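Side-chain contacts in hyaluronidase (Thermobaculum terrenum, PDB 5DIY), which probably hydrolyses O-linked N-acetylglucosamine as a bacterial family 84 glycoside hydrolase, with the presumed proton donor replaced in this structure: residues Lys102-Pro105 against Phe106-Met109; Arg147-Gln150 against Arg151-Thr155; Tyr379-Trp382 against Thr383-Asp387; Tyr421-Glu424 against Val425-Ala429. All blocks are in the same frame, centred on the assembly; numbering follows the deposited sequence.

Contact 1: Lys102-Pro105 against Phe106-Met109; sequences KITP and FLEM
Leu107 N and Glu108 N reach back to Ile103 O and Thr104 O over 3.0 and 2.9 Å in nearly straight bonds, closing the last regular turns of helix 93-108, whereas Met109 N meets Pro105 O in a weaker, bent bond near the end of the helix. On one flank Ile103 CD1, placed by a chi1 of 68° that sets CG1 between the backbone N and the carbonyl carbon, meets Leu107 CD1 at 4.1 Å. The exposed flank is built differently: the methyl CG2 of Thr104 comes up against the carboxylate oxygen Glu108 OE2, 3.2 Å apart, while the hydroxyl OG1 of Thr104 bonds back to Ile100 O. This stretch is the end of the helix that links strand 77-82 to strand 113-117, a beta-alpha-beta crossover of the TIM barrel. Pro105 has no N-H to give to the preceding turn, and the helix kinks there. At Met109 the chain beyond SD folds back (chi3 -71°), which lays CE 3.2 Å from Pro105 O and 4.4 Å from Pro105 CB, over a carbonyl already used by the backbone. Phe106 faces inward, with Ile103 O lying in the plane of its ring, at the edge and 3.9 Å from CD2. The same ring stacks on Phe80 and meets Phe64 edge-to-face. Lys102 takes its NZ to the carbonyl oxygens of Tyr47, Trp52 and Glu54.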
loop_
_atom_site.group_PDB
_atom_site.type_symbol
_atom_site.label_atom_id
_atom_site.label_comp_id
_atom_site.label_asym_id
_atom_site.label_seq_id
_atom_site.Cartn_x
_atom_site.Cartn_y
_atom_site.Cartn_z
ATOM N N LYS C 102 -27.977 -12.548 6.391
ATOM C CA LYS C 102 -27.010 -11.460 6.608
ATOM C C LYS C 102 -27.057 -10.387 5.510
ATOM O O LYS C 102 -27.024 -9.189 5.812
ATOM C CB LYS C 102 -25.586 -12.037 6.725
ATOM C CG LYS C 102 -24.464 -11.029 6.924
ATOM C CD LYS C 102 -24.733 -10.081 8.083
ATOM C CE LYS C 102 -23.459 -9.388 8.549
ATOM N NZ LYS C 102 -22.552 -10.311 9.292
ATOM N N ILE C 103 -27.132 -10.820 4.249
ATOM C CA ILE C 103 -27.125 -9.892 3.109
ATOM C C ILE C 103 -28.504 -9.329 2.720
ATOM O O ILE C 103 -28.565 -8.384 1.936
ATOM C CB ILE C 103 -26.420 -10.493 1.857
ATOM C CG1 ILE C 103 -27.199 -11.663 1.244
ATOM C CG2 ILE C 103 -25.003 -10.940 2.206
ATOM C CD1 ILE C 103 -26.902 -11.870 -0.222
ATOM N N THR C 104 -29.593 -9.895 3.257
ATOM C CA THR C 104 -30.954 -9.465 2.890
ATOM C C THR C 104 -31.211 -7.959 3.066
ATOM O O THR C 104 -31.743 -7.338 2.150
ATOM C CB THR C 104 -32.043 -10.302 3.613
ATOM O OG1 THR C 104 -32.038 -11.631 3.083
ATOM C CG2 THR C 104 -33.441 -9.716 3.422
ATOM N N PRO C 105 -30.836 -7.368 4.224
ATOM C CA PRO C 105 -30.976 -5.900 4.358
ATOM C C PRO C 105 -30.347 -5.107 3.199
ATOM O O PRO C 105 -30.910 -4.098 2.770
ATOM C CB PRO C 105 -30.257 -5.595 5.674
ATOM C CG PRO C 105 -30.355 -6.857 6.468
ATOM C CD PRO C 105 -30.371 -7.991 5.481
ATOM N N PHE C 106 -29.216 -5.589 2.680
ATOM C CA PHE C 106 -28.554 -4.960 1.534
ATOM C C PHE C 106 -29.327 -5.169 0.239
ATOM O O PHE C 106 -29.465 -4.233 -0.552
ATOM C CB PHE C 106 -27.103 -5.436 1.408
ATOM C CG PHE C 106 -26.267 -5.063 2.590
ATOM C CD1 PHE C 106 -25.752 -3.781 2.700
ATOM C CD2 PHE C 106 -26.042 -5.969 3.621
ATOM C CE1 PHE C 106 -25.003 -3.412 3.803
ATOM C CE2 PHE C 106 -25.295 -5.605 4.733
ATOM C CZ PHE C 106 -24.777 -4.322 4.826
ATOM N N LEU C 107 -29.857 -6.376 0.044
ATOM C CA LEU C 107 -30.726 -6.661 -1.106
ATOM C C LEU C 107 -31.946 -5.733 -1.118
ATOM O O LEU C 107 -32.293 -5.179 -2.157
ATOM C CB LEU C 107 -31.173 -8.130 -1.114
ATOM C CG LEU C 107 -30.093 -9.211 -1.234
ATOM C CD1 LEU C 107 -30.721 -10.587 -1.081
ATOM C CD2 LEU C 107 -29.338 -9.112 -2.552
ATOM N N GLU C 108 -32.555 -5.540 0.051
ATOM C CA GLU C 108 -33.725 -4.662 0.201
ATOM C C GLU C 108 -33.410 -3.163 0.054
ATOM O O GLU C 108 -34.303 -2.380 -0.284
ATOM C CB GLU C 108 -34.403 -4.912 1.551
ATOM C CG GLU C 108 -34.995 -6.311 1.694
ATOM C CD GLU C 108 -35.438 -6.645 3.112
ATOM O OE1 GLU C 108 -35.271 -5.804 4.023
ATOM O OE2 GLU C 108 -35.963 -7.765 3.314
ATOM N N MET C 109 -32.162 -2.765 0.318
ATOM C CA MET C 109 -31.714 -1.375 0.092
ATOM C C MET C 109 -31.240 -1.093 -1.344
ATOM O O MET C 109 -30.854 0.035 -1.652
ATOM C CB MET C 109 -30.624 -0.993 1.096
ATOM C CG MET C 109 -31.159 -0.764 2.497
ATOM S SD MET C 109 -29.871 -0.299 3.667
ATOM C CE MET C 109 -28.964 -1.830 3.866
#

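Contact 2: Arg147-Gln150 against Arg151-Thr155; sequences RVLQ and RLEST
Val148 CG1 and Leu152 CD1 touch at 4.2 Å, an apolar pair one turn apart near the end of helix 137-153 in the TIM barrel. Beside it, the carboxylate of Glu153 is carried back across Leu149: OE2 lies 4.0 Å from Leu149 CG, because the first torsion of Glu153 (-73°) keeps CG beside the backbone N and the chain then runs extended. Beneath these side chains, Leu152 N and Glu153 N bond to Val148 O and Leu149 O at 3.0 and 2.9 Å, and the second is nearly straight at the acceptor (C=O...N 168°). The turn then frays: Ser154 OG reaches Gln150 O only weakly at 3.3 Å, but Thr155 OG1 donates to Arg151 O at 2.7 Å, from above the carbonyl plane. Further out, Leu152 rests on Ile103 and Leu107 of helix 93-108, and Val148 on Leu96 and Ile161. The bent Arg151 chain ends in a salt bridge with Glu97, and Arg147 NH2 hydrogen-bonds Tyr90 O and salt-bridges Asp143. The chemistry is thus divided: aliphatic branches face the neighbouring helix and strand, and where Ser154 N bonds only weakly, the Thr155 hydroxyl supplies a short bond.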
loop_
_atom_site.group_PDB
_atom_site.type_symbol
_atom_site.label_atom_id
_atom_site.label_comp_id
_atom_site.label_asym_id
_atom_site.label_seq_id
_atom_site.Cartn_x
_atom_site.Cartn_y
_atom_site.Cartn_z
ATOM N N ARG C 147 -24.746 -22.285 -5.448
ATOM C CA ARG C 147 -26.004 -22.316 -4.682
ATOM C C ARG C 147 -26.438 -20.940 -4.171
ATOM O O ARG C 147 -27.637 -20.645 -4.145
ATOM C CB ARG C 147 -25.940 -23.328 -3.526
ATOM C CG ARG C 147 -26.170 -24.763 -3.982
ATOM C CD ARG C 147 -26.283 -25.733 -2.819
ATOM N NE ARG C 147 -24.983 -25.975 -2.194
ATOM C CZ ARG C 147 -24.618 -25.632 -0.953
ATOM N NH1 ARG C 147 -25.450 -25.030 -0.110
ATOM N NH2 ARG C 147 -23.384 -25.924 -0.539
ATOM N N VAL C 148 -25.482 -20.094 -3.785
ATOM C CA VAL C 148 -25.821 -18.725 -3.367
ATOM C C VAL C 148 -26.369 -17.937 -4.566
ATOM O O VAL C 148 -27.371 -17.238 -4.429
ATOM C CB VAL C 148 -24.637 -17.979 -2.687
ATOM C CG1 VAL C 148 -25.000 -16.525 -2.390
ATOM C CG2 VAL C 148 -24.220 -18.682 -1.393
ATOM N N LEU C 149 -25.728 -18.074 -5.730
ATOM C CA LEU C 149 -26.168 -17.390 -6.951
ATOM C C LEU C 149 -27.572 -17.816 -7.359
ATOM O O LEU C 149 -28.440 -16.969 -7.589
ATOM C CB LEU C 149 -25.203 -17.653 -8.119
ATOM C CG LEU C 149 -25.477 -16.873 -9.418
ATOM C CD1 LEU C 149 -25.422 -15.366 -9.186
ATOM C CD2 LEU C 149 -24.504 -17.275 -10.515
ATOM N N GLN C 150 -27.778 -19.128 -7.443
ATOM C CA GLN C 150 -29.084 -19.694 -7.794
ATOM C C GLN C 150 -30.200 -19.185 -6.870
ATOM O O GLN C 150 -31.288 -18.861 -7.348
ATOM C CB GLN C 150 -29.021 -21.228 -7.829
ATOM C CG GLN C 150 -28.264 -21.746 -9.044
ATOM C CD GLN C 150 -27.981 -23.240 -9.027
ATOM O OE1 GLN C 150 -28.142 -23.918 -8.006
ATOM N NE2 GLN C 150 -27.532 -23.760 -10.167
ATOM N N ARG C 151 -29.917 -19.071 -5.572
ATOM C CA ARG C 151 -30.859 -18.460 -4.624
ATOM C C ARG C 151 -31.147 -16.991 -4.958
ATOM O O ARG C 151 -32.306 -16.578 -4.985
ATOM C CB ARG C 151 -30.349 -18.582 -3.180
ATOM C CG ARG C 151 -31.190 -17.865 -2.122
ATOM C CD ARG C 151 -32.620 -18.401 -2.042
ATOM N NE ARG C 151 -32.624 -19.777 -1.552
ATOM C CZ ARG C 151 -32.466 -20.137 -0.279
ATOM N NH1 ARG C 151 -32.306 -19.226 0.684
ATOM N NH2 ARG C 151 -32.465 -21.427 0.037
ATOM N N LEU C 152 -30.096 -16.208 -5.204
ATOM C CA LEU C 152 -30.253 -14.778 -5.508
ATOM C C LEU C 152 -31.001 -14.513 -6.820
ATOM O O LEU C 152 -31.729 -13.521 -6.918
ATOM C CB LEU C 152 -28.895 -14.062 -5.528
ATOM C CG LEU C 152 -28.178 -13.904 -4.183
ATOM C CD1 LEU C 152 -26.796 -13.305 -4.410
ATOM C CD2 LEU C 152 -28.988 -13.057 -3.209
ATOM N N GLU C 153 -30.831 -15.383 -7.818
ATOM C CA GLU C 153 -31.589 -15.270 -9.079
ATOM C C GLU C 153 -33.100 -15.462 -8.880
ATOM O O GLU C 153 -33.894 -14.898 -9.633
ATOM C CB GLU C 153 -31.059 -16.243 -10.139
ATOM C CG GLU C 153 -29.718 -15.818 -10.727
ATOM C CD GLU C 153 -29.048 -16.888 -11.577
ATOM O OE1 GLU C 153 -29.402 -18.085 -11.469
ATOM O OE2 GLU C 153 -28.144 -16.528 -12.360
ATOM N N SER C 154 -33.474 -16.241 -7.861
ATOM C CA SER C 154 -34.870 -16.408 -7.434
ATOM C C SER C 154 -35.342 -15.381 -6.380
ATOM O O SER C 154 -36.449 -15.510 -5.857
ATOM C CB SER C 154 -35.067 -17.826 -6.877
ATOM O OG SER C 154 -34.580 -18.810 -7.779
ATOM N N THR C 155 -34.516 -14.378 -6.070
ATOM C CA THR C 155 -34.831 -13.346 -5.067
ATOM C C THR C 155 -34.916 -11.947 -5.687
ATOM O O THR C 155 -35.878 -11.213 -5.435
ATOM C CB THR C 155 -33.765 -13.312 -3.944
ATOM O OG1 THR C 155 -33.469 -14.644 -3.510
ATOM C CG2 THR C 155 -34.244 -12.491 -2.742
#

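Contact 3: Tyr379-Trp382 against Thr383-Asp387; sequences YKLW and TDYLD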
loop_
_atom_site.group_PDB
_atom_site.type_symbol
_atom_site.label_atom_id
_atom_site.label_comp_id
_atom_site.label_asym_id
_atom_site.label_seq_id
_atom_site.Cartn_x
_atom_site.Cartn_y
_atom_site.Cartn_z
ATOM N N TYR C 379 11.198 12.914 8.827
ATOM C CA TYR C 379 11.954 13.553 7.737
ATOM C C TYR C 379 12.818 14.714 8.250
ATOM O O TYR C 379 14.013 14.788 7.941
ATOM C CB TYR C 379 10.992 14.047 6.660
ATOM C CG TYR C 379 11.611 14.600 5.396
ATOM C CD1 TYR C 379 12.117 13.746 4.420
ATOM C CD2 TYR C 379 11.632 15.974 5.141
ATOM C CE1 TYR C 379 12.644 14.242 3.241
ATOM C CE2 TYR C 379 12.164 16.477 3.962
ATOM C CZ TYR C 379 12.665 15.609 3.014
ATOM O OH TYR C 379 13.200 16.095 1.847
ATOM N N LYS C 380 12.217 15.612 9.034
ATOM C CA LYS C 380 12.976 16.708 9.656
ATOM C C LYS C 380 14.091 16.188 10.560
ATOM O O LYS C 380 15.205 16.698 10.513
ATOM C CB LYS C 380 12.073 17.680 10.442
ATOM C CG LYS C 380 12.862 18.652 11.317
ATOM C CD LYS C 380 12.184 19.991 11.525
ATOM C CE LYS C 380 13.121 20.953 12.255
ATOM N NZ LYS C 380 13.525 20.438 13.597
ATOM N N LEU C 381 13.791 15.194 11.388
ATOM C CA LEU C 381 14.817 14.591 12.245
ATOM C C LEU C 381 16.027 14.091 11.435
ATOM O O LEU C 381 17.166 14.423 11.765
ATOM C CB LEU C 381 14.228 13.462 13.108
ATOM C CG LEU C 381 13.754 13.772 14.546
ATOM C CD1 LEU C 381 13.317 15.218 14.770
ATOM C CD2 LEU C 381 12.661 12.806 14.980
ATOM N N TRP C 382 15.785 13.328 10.368
ATOM C CA TRP C 382 16.895 12.838 9.525
ATOM C C TRP C 382 17.698 14.006 8.948
ATOM O O TRP C 382 18.916 13.928 8.843
ATOM C CB TRP C 382 16.395 11.936 8.383
ATOM C CG TRP C 382 15.999 10.530 8.775
ATOM C CD1 TRP C 382 14.787 9.943 8.573
ATOM C CD2 TRP C 382 16.826 9.535 9.395
ATOM N NE1 TRP C 382 14.796 8.651 9.042
ATOM C CE2 TRP C 382 16.037 8.373 9.548
ATOM C CE3 TRP C 382 18.152 9.516 9.846
ATOM C CZ2 TRP C 382 16.532 7.202 10.135
ATOM C CZ3 TRP C 382 18.643 8.352 10.429
ATOM C CH2 TRP C 382 17.832 7.210 10.568
ATOM N N THR C 383 16.999 15.087 8.599
ATOM C CA THR C 383 17.616 16.327 8.115
ATOM C C THR C 383 18.489 17.001 9.182
ATOM O O THR C 383 19.604 17.442 8.877
ATOM C CB THR C 383 16.542 17.319 7.617
ATOM O OG1 THR C 383 15.611 16.629 6.766
ATOM C CG2 THR C 383 17.170 18.490 6.860
ATOM N N ASP C 384 17.992 17.067 10.419
ATOM C CA ASP C 384 18.776 17.575 11.558
ATOM C C ASP C 384 20.074 16.788 11.723
ATOM O O ASP C 384 21.125 17.363 12.014
ATOM C CB ASP C 384 17.992 17.490 12.886
ATOM C CG ASP C 384 16.812 18.454 12.963
ATOM O OD1 ASP C 384 16.804 19.499 12.291
ATOM O OD2 ASP C 384 15.875 18.154 13.727
ATOM N N TYR C 385 20.005 15.474 11.518
ATOM C CA TYR C 385 21.170 14.609 11.729
ATOM C C TYR C 385 22.201 14.783 10.608
ATOM O O TYR C 385 23.408 14.798 10.872
ATOM C CB TYR C 385 20.762 13.140 11.880
ATOM C CG TYR C 385 19.657 12.856 12.885
ATOM C CD1 TYR C 385 19.300 13.778 13.890
ATOM C CD2 TYR C 385 18.973 11.643 12.848
ATOM C CE1 TYR C 385 18.286 13.497 14.796
ATOM C CE2 TYR C 385 17.967 11.354 13.755
ATOM C CZ TYR C 385 17.623 12.285 14.725
ATOM O OH TYR C 385 16.618 11.991 15.623
ATOM N N LEU C 386 21.731 14.923 9.369
ATOM C CA LEU C 386 22.619 15.219 8.239
ATOM C C LEU C 386 23.383 16.526 8.432
ATOM O O LEU C 386 24.549 16.624 8.065
ATOM C CB LEU C 386 21.840 15.290 6.924
ATOM C CG LEU C 386 21.432 13.955 6.312
ATOM C CD1 LEU C 386 20.477 14.201 5.148
ATOM C CD2 LEU C 386 22.652 13.168 5.847
ATOM N N ASP C 387 22.704 17.519 8.998
ATOM C CA ASP C 387 23.307 18.801 9.347
ATOM C C ASP C 387 24.503 18.631 10.298
ATOM O O ASP C 387 25.545 19.258 10.119
ATOM C CB ASP C 387 22.244 19.720 9.978
ATOM C CG ASP C 387 22.521 21.196 9.759
ATOM O OD1 ASP C 387 23.475 21.562 9.036
ATOM O OD2 ASP C 387 21.761 22.012 10.325
#
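Helix 373-398, part of the helical region that follows the catalytic barrel, holds Trp382 and Tyr385 in an offset edge-to-face pair on one flank. The edge of Tyr385 points at the six-membered ring of Trp382, centroids 5.8 Å apart and planes at 77°, and the nearest atoms are Trp382 CE3 and Tyr385 CD2 at 3.8 Å. A chi2 of -18° turns the Tyr385 ring so that Leu381 O sits 3.0 Å above its plane, over the centre, while Tyr385 OH runs alongside Leu381 to 3.5 Å from CG. At Tyr385 an alanine would lack the ring, which is likely to uncover Leu381 O and open a gap beside Leu381 and the indole. Tyr385 also packs on Tyr421 and Val425 of helix 412-428, and Trp382 meets Phe432 edge-to-face. On the more open flank Lys380 NZ and Asp384 OD2 form a salt bridge, 3.3 Å long, through the syn lone pair of that oxygen; the Lys380 chain is bent only at its last torsion. Inside, Tyr379 O is gripped twice by one residue, from opposite faces of its carbonyl plane: by Thr383 N at 3.1 Å and by Thr383 OG1 at 2.7 Å.

Contact 4: Tyr421-Glu424 against Val425-Ala429; sequences YLRE and VLKDA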
loop_
_atom_site.group_PDB
_atom_site.type_symbol
_atom_site.label_atom_id
_atom_site.label_comp_id
_atom_site.label_asym_id
_atom_site.label_seq_id
_atom_site.Cartn_x
_atom_site.Cartn_y
_atom_site.Cartn_z
ATOM N N TYR C 421 27.101 13.153 19.200
ATOM C CA TYR C 421 25.732 13.443 18.782
ATOM C C TYR C 421 25.196 12.364 17.834
ATOM O O TYR C 421 24.071 11.903 18.002
ATOM C CB TYR C 421 25.644 14.822 18.112
ATOM C CG TYR C 421 24.258 15.170 17.610
ATOM C CD1 TYR C 421 23.806 14.721 16.361
ATOM C CD2 TYR C 421 23.389 15.945 18.376
ATOM C CE1 TYR C 421 22.529 15.029 15.905
ATOM C CE2 TYR C 421 22.116 16.256 17.924
ATOM C CZ TYR C 421 21.695 15.801 16.688
ATOM O OH TYR C 421 20.437 16.118 16.237
ATOM N N LEU C 422 25.998 11.983 16.842
ATOM C CA LEU C 422 25.562 11.002 15.842
ATOM C C LEU C 422 25.321 9.627 16.463
ATOM O O LEU C 422 24.322 8.983 16.162
ATOM C CB LEU C 422 26.554 10.911 14.679
ATOM C CG LEU C 422 26.539 12.128 13.746
ATOM C CD1 LEU C 422 27.650 12.008 12.724
ATOM C CD2 LEU C 422 25.188 12.311 13.067
ATOM N N ARG C 423 26.223 9.212 17.351
ATOM C CA ARG C 423 26.080 7.959 18.096
ATOM C C ARG C 423 24.757 7.917 18.861
ATOM O O ARG C 423 24.027 6.925 18.794
ATOM C CB ARG C 423 27.271 7.777 19.047
ATOM C CG ARG C 423 27.313 6.439 19.764
ATOM C CD ARG C 423 28.502 6.326 20.711
ATOM N NE ARG C 423 29.794 6.523 20.051
ATOM C CZ ARG C 423 30.378 5.669 19.201
ATOM N NH1 ARG C 423 29.807 4.513 18.850
ATOM N NH2 ARG C 423 31.561 5.978 18.682
ATOM N N GLU C 424 24.444 9.019 19.540
ATOM C CA GLU C 424 23.189 9.168 20.281
ATOM C C GLU C 424 21.953 9.066 19.371
ATOM O O GLU C 424 21.069 8.243 19.621
ATOM C CB GLU C 424 23.184 10.502 21.044
ATOM C CG GLU C 424 22.139 10.615 22.145
ATOM C CD GLU C 424 22.066 12.014 22.750
ATOM O OE1 GLU C 424 23.013 12.814 22.562
ATOM O OE2 GLU C 424 21.050 12.323 23.410
ATOM N N VAL C 425 21.890 9.887 18.323
ATOM C CA VAL C 425 20.701 9.904 17.444
ATOM C C VAL C 425 20.539 8.648 16.564
ATOM O O VAL C 425 19.410 8.256 16.279
ATOM C CB VAL C 425 20.590 11.184 16.584
ATOM C CG1 VAL C 425 20.532 12.416 17.485
ATOM C CG2 VAL C 425 21.722 11.292 15.566
ATOM N N LEU C 426 21.644 8.023 16.152
ATOM C CA LEU C 426 21.572 6.732 15.441
ATOM C C LEU C 426 20.952 5.630 16.307
ATOM O O LEU C 426 20.237 4.771 15.794
ATOM C CB LEU C 426 22.947 6.292 14.930
ATOM C CG LEU C 426 23.402 6.981 13.631
ATOM C CD1 LEU C 426 24.874 6.744 13.380
ATOM C CD2 LEU C 426 22.573 6.512 12.433
ATOM N N LYS C 427 21.206 5.675 17.617
ATOM C CA LYS C 427 20.534 4.780 18.561
ATOM C C LYS C 427 19.044 5.097 18.676
ATOM O O LYS C 427 18.225 4.184 18.587
ATOM C CB LYS C 427 21.211 4.808 19.931
ATOM C CG LYS C 427 22.541 4.081 19.925
ATOM C CD LYS C 427 23.320 4.278 21.214
ATOM C CE LYS C 427 24.539 3.379 21.215
ATOM N NZ LYS C 427 25.458 3.639 22.344
ATOM N N ASP C 428 18.705 6.378 18.847
ATOM C CA ASP C 428 17.298 6.828 18.904
ATOM C C ASP C 428 16.528 6.471 17.635
ATOM O O ASP C 428 15.341 6.153 17.704
ATOM C CB ASP C 428 17.188 8.364 19.063
ATOM C CG ASP C 428 17.637 8.876 20.427
ATOM O OD1 ASP C 428 17.691 8.098 21.413
ATOM O OD2 ASP C 428 17.930 10.092 20.499
ATOM N N ALA C 429 17.205 6.563 16.484
ATOM C CA ALA C 429 16.590 6.281 15.181
ATOM C C ALA C 429 16.145 4.818 15.003
ATOM O O ALA C 429 15.285 4.538 14.176
ATOM C CB ALA C 429 17.518 6.704 14.048
#
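Tyr421 lays one face of its ring across Val425 one turn on in helix 412-428, a helix of the region beyond the TIM barrel. The methyl CG1 of Val425 stands 3.9 Å from the centroid of the Tyr421 ring and 25° off the normal, a CH-pi contact shifted toward the rim, where Tyr421 CE1 is 3.6 Å from CG1. The ring gets there because CG of Tyr421 lies opposite the backbone N (chi1 178°), which carries the side chain along the helix toward the next turn. Under this overlap, Val425 N bonds to Tyr421 O at 3.0 Å in an almost straight line (170°). The second methyl of Val425, CG2, also borders the ring, 3.8 Å from Tyr421 CE1, and reaches Leu422 CD2 at 4.4 Å. Tyr385 of helix 373-398 packs against both Tyr421 and Val425, and Leu422 and Leu426 rest on Leu445 of helix 440-451. A serine in place of Tyr421 would probably leave Val425 CG1 without the ring face that covers it and open a gap next to Tyr385. The outer side carries like charges one turn apart: Glu424 OE2 and Asp428 OD2 lie 4.8 Å from each other, an exposed pair that solvent would probably screen. Arg423 and Lys427 also run outward, and the backbone bond between them is the weak one of this turn. Arg423 NH1 and Lys427 NZ stay 5.6 Å apart, while the aliphatic CG of Arg423 comes within 4.2 Å of Lys427 NZ.

Overall arrangement
The four contacts form two pairs on opposite sides of the chain's centre, with centres 53 to 63 Å apart between the pairs. Contacts 1 and 2 belong to barrel helices 93-108 and 137-153, and meet where Leu152 CD2 sits 3.7 Å from Leu107 CD1; both are partly buried helix ends, but contact 1 buries a phenylalanine ring and a lysine amine held by carbonyls, contact 2 mainly aliphatic branches. Contacts 3 and 4 sit on consecutive helices 373-398 and 412-428, and join where Tyr385 CD1 comes 3.5 Å from Tyr421 OH. Here tyrosine and tryptophan rings carry much of the packing between the two helices. Contact 3 is the buried one, whereas contact 4 turns a charged side outward.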